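Local coordinates for ribonuclease (Nicotiana glutinosa, PDB 1IYB), which probably cleaves single-stranded RNA as a plant ribonuclease of the T2 family and binds guanosine-5'-monophosphate in its guanine site, at residues Ile73-Gln78 with Ala118-Asn123. Residues are numbered along the deposited sequence; the frame is centred on the assembly and turned at random.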
# COMPACT_ATOMS: atom_id res chain seq x y z
N ILE A 73 -9.63 -23.04 12.10
CA ILE A 73 -8.72 -22.48 13.10
C ILE A 73 -7.61 -23.40 13.60
O ILE A 73 -6.45 -22.98 13.68
CB ILE A 73 -9.51 -21.94 14.31
CG1 ILE A 73 -10.39 -20.77 13.86
CG2 ILE A 73 -8.56 -21.48 15.41
CD1 ILE A 73 -9.61 -19.58 13.31
N SER A 74 -7.92 -24.65 13.94
CA SER A 74 -6.87 -25.54 14.42
C SER A 74 -5.77 -25.72 13.37
O SER A 74 -4.59 -25.77 13.71
CB SER A 74 -7.45 -26.91 14.82
OG SER A 74 -8.05 -27.59 13.73
N ARG A 75 -6.16 -25.80 12.10
CA ARG A 75 -5.18 -25.96 11.02
C ARG A 75 -4.39 -24.67 10.81
O ARG A 75 -3.20 -24.70 10.49
CB ARG A 75 -5.89 -26.38 9.73
CG ARG A 75 -6.50 -27.77 9.79
CD ARG A 75 -7.42 -28.04 8.61
NE ARG A 75 -6.71 -27.97 7.34
CZ ARG A 75 -7.29 -28.04 6.14
NH1 ARG A 75 -8.60 -28.19 6.05
NH2 ARG A 75 -6.55 -27.97 5.04
N MET A 76 -5.05 -23.53 11.00
CA MET A 76 -4.41 -22.23 10.84
C MET A 76 -3.42 -21.98 11.98
O MET A 76 -2.38 -21.35 11.79
CB MET A 76 -5.48 -21.13 10.80
CG MET A 76 -6.27 -21.12 9.50
SD MET A 76 -7.82 -20.19 9.55
CE MET A 76 -7.21 -18.52 9.85
N GLN A 77 -3.74 -22.49 13.16
CA GLN A 77 -2.86 -22.31 14.30
C GLN A 77 -1.54 -23.05 14.05
O GLN A 77 -0.47 -22.57 14.43
CB GLN A 77 -3.54 -22.83 15.57
CG GLN A 77 -4.59 -21.86 16.09
CD GLN A 77 -5.54 -22.46 17.11
OE1 GLN A 77 -6.22 -21.74 17.84
NE2 GLN A 77 -5.60 -23.79 17.15
N GLN A 78 -1.62 -24.20 13.40
CA GLN A 78 -0.43 -24.99 13.11
C GLN A 78 0.34 -24.53 11.87
O GLN A 78 1.57 -24.53 11.87
CB GLN A 78 -0.80 -26.46 12.94
CG GLN A 78 -1.37 -27.10 14.19
CD GLN A 78 -0.48 -26.88 15.39
OE1 GLN A 78 0.70 -27.21 15.37
NE2 GLN A 78 -1.05 -26.32 16.46
N ALA A 118 -5.62 -21.49 0.99
CA ALA A 118 -4.27 -21.28 1.49
C ALA A 118 -3.78 -22.52 2.24
O ALA A 118 -2.63 -22.94 2.09
CB ALA A 118 -4.23 -20.06 2.40
N LEU A 119 -4.66 -23.10 3.05
CA LEU A 119 -4.31 -24.29 3.82
C LEU A 119 -4.06 -25.48 2.91
O LEU A 119 -3.15 -26.27 3.15
CB LEU A 119 -5.43 -24.62 4.81
CG LEU A 119 -5.54 -23.68 6.01
CD1 LEU A 119 -6.80 -24.01 6.81
CD2 LEU A 119 -4.31 -23.81 6.89
N ASP A 120 -4.88 -25.62 1.86
CA ASP A 120 -4.72 -26.73 0.93
C ASP A 120 -3.42 -26.59 0.14
O ASP A 120 -2.72 -27.58 -0.10
CB ASP A 120 -5.94 -26.81 -0.00
CG ASP A 120 -7.18 -27.36 0.71
OD1 ASP A 120 -8.27 -27.35 0.10
OD2 ASP A 120 -7.07 -27.80 1.87
N LEU A 121 -3.09 -25.36 -0.26
CA LEU A 121 -1.85 -25.11 -0.99
C LEU A 121 -0.65 -25.42 -0.09
O LEU A 121 0.36 -25.96 -0.54
CB LEU A 121 -1.79 -23.65 -1.44
CG LEU A 121 -2.65 -23.30 -2.66
CD1 LEU A 121 -2.81 -21.79 -2.76
CD2 LEU A 121 -2.01 -23.87 -3.92
N LYS A 122 -0.78 -25.10 1.20
CA LYS A 122 0.28 -25.34 2.17
C LYS A 122 0.58 -26.84 2.27
O LYS A 122 1.74 -27.25 2.28
CB LYS A 122 -0.15 -24.78 3.53
CG LYS A 122 0.83 -24.98 4.68
CD LYS A 122 2.15 -24.28 4.44
CE LYS A 122 2.94 -24.11 5.74
NZ LYS A 122 3.19 -25.40 6.44
N ASN A 123 -0.47 -27.64 2.34
CA ASN A 123 -0.30 -29.09 2.44
C ASN A 123 0.23 -29.66 1.12
O ASN A 123 0.97 -30.64 1.12
CB ASN A 123 -1.64 -29.74 2.79
CG ASN A 123 -1.55 -31.25 2.88
OD1 ASN A 123 -0.86 -31.80 3.75
ND2 ASN A 123 -2.25 -31.94 1.99
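Arg-75 and Asp-120 join the two helices by a salt bridge at the partly exposed side of their interface. Arg-75 NH2 donates to Asp-120 OD2 at 3.2 Å, with an angle of 155° at the hydrogen. The acceptor lies in the guanidinium plane and is approached nearly along its C-O bond, and the two flat groups are nearly coplanar. One nitrogen thus meets one oxygen across this contact; the other carboxylate oxygen, OD1, pairs with Lys-116 one turn earlier, so Asp-120 links two cations and its negative charge is probably well stabilised. Arginine suits its place because a long chain is needed to span helices whose axes in these segments come no closer than 10.9 Å. The bend at chi3 (61°) points the guanidinium across the gap at the acid.

Beneath this polar bridge lies the buried Leu-119. Its CD1 sits 3.9 Å above one guanidinium face, displaced towards the rim, while its CB comes within 3.5 Å of Arg-75 NH2. The same CD1 reaches Arg-75 CB at 3.9 Å, and CD2 rests on the backbone carbonyl of that residue. The branched leucine thus brings both methyls to Arg-75: CD1 to its side chain and CD2 to its backbone. The Met-76 side chain runs roughly perpendicular to that of Leu-119, its CG 4.0 Å from Leu-119 CD1, and the flexible thioether chain continues to Trp-94 of helix 91-102.

Leu-119 also touches Leu-72 and Ile-42, the latter on strand 41-48. The arrangement is a small helix-helix interface, crossing at 51°, with an apolar core edged by an ion pair; in this alpha+beta fold of the ribonuclease T2 family it joins helix 73-79 to helix 111-124, which packs against the central antiparallel sheet.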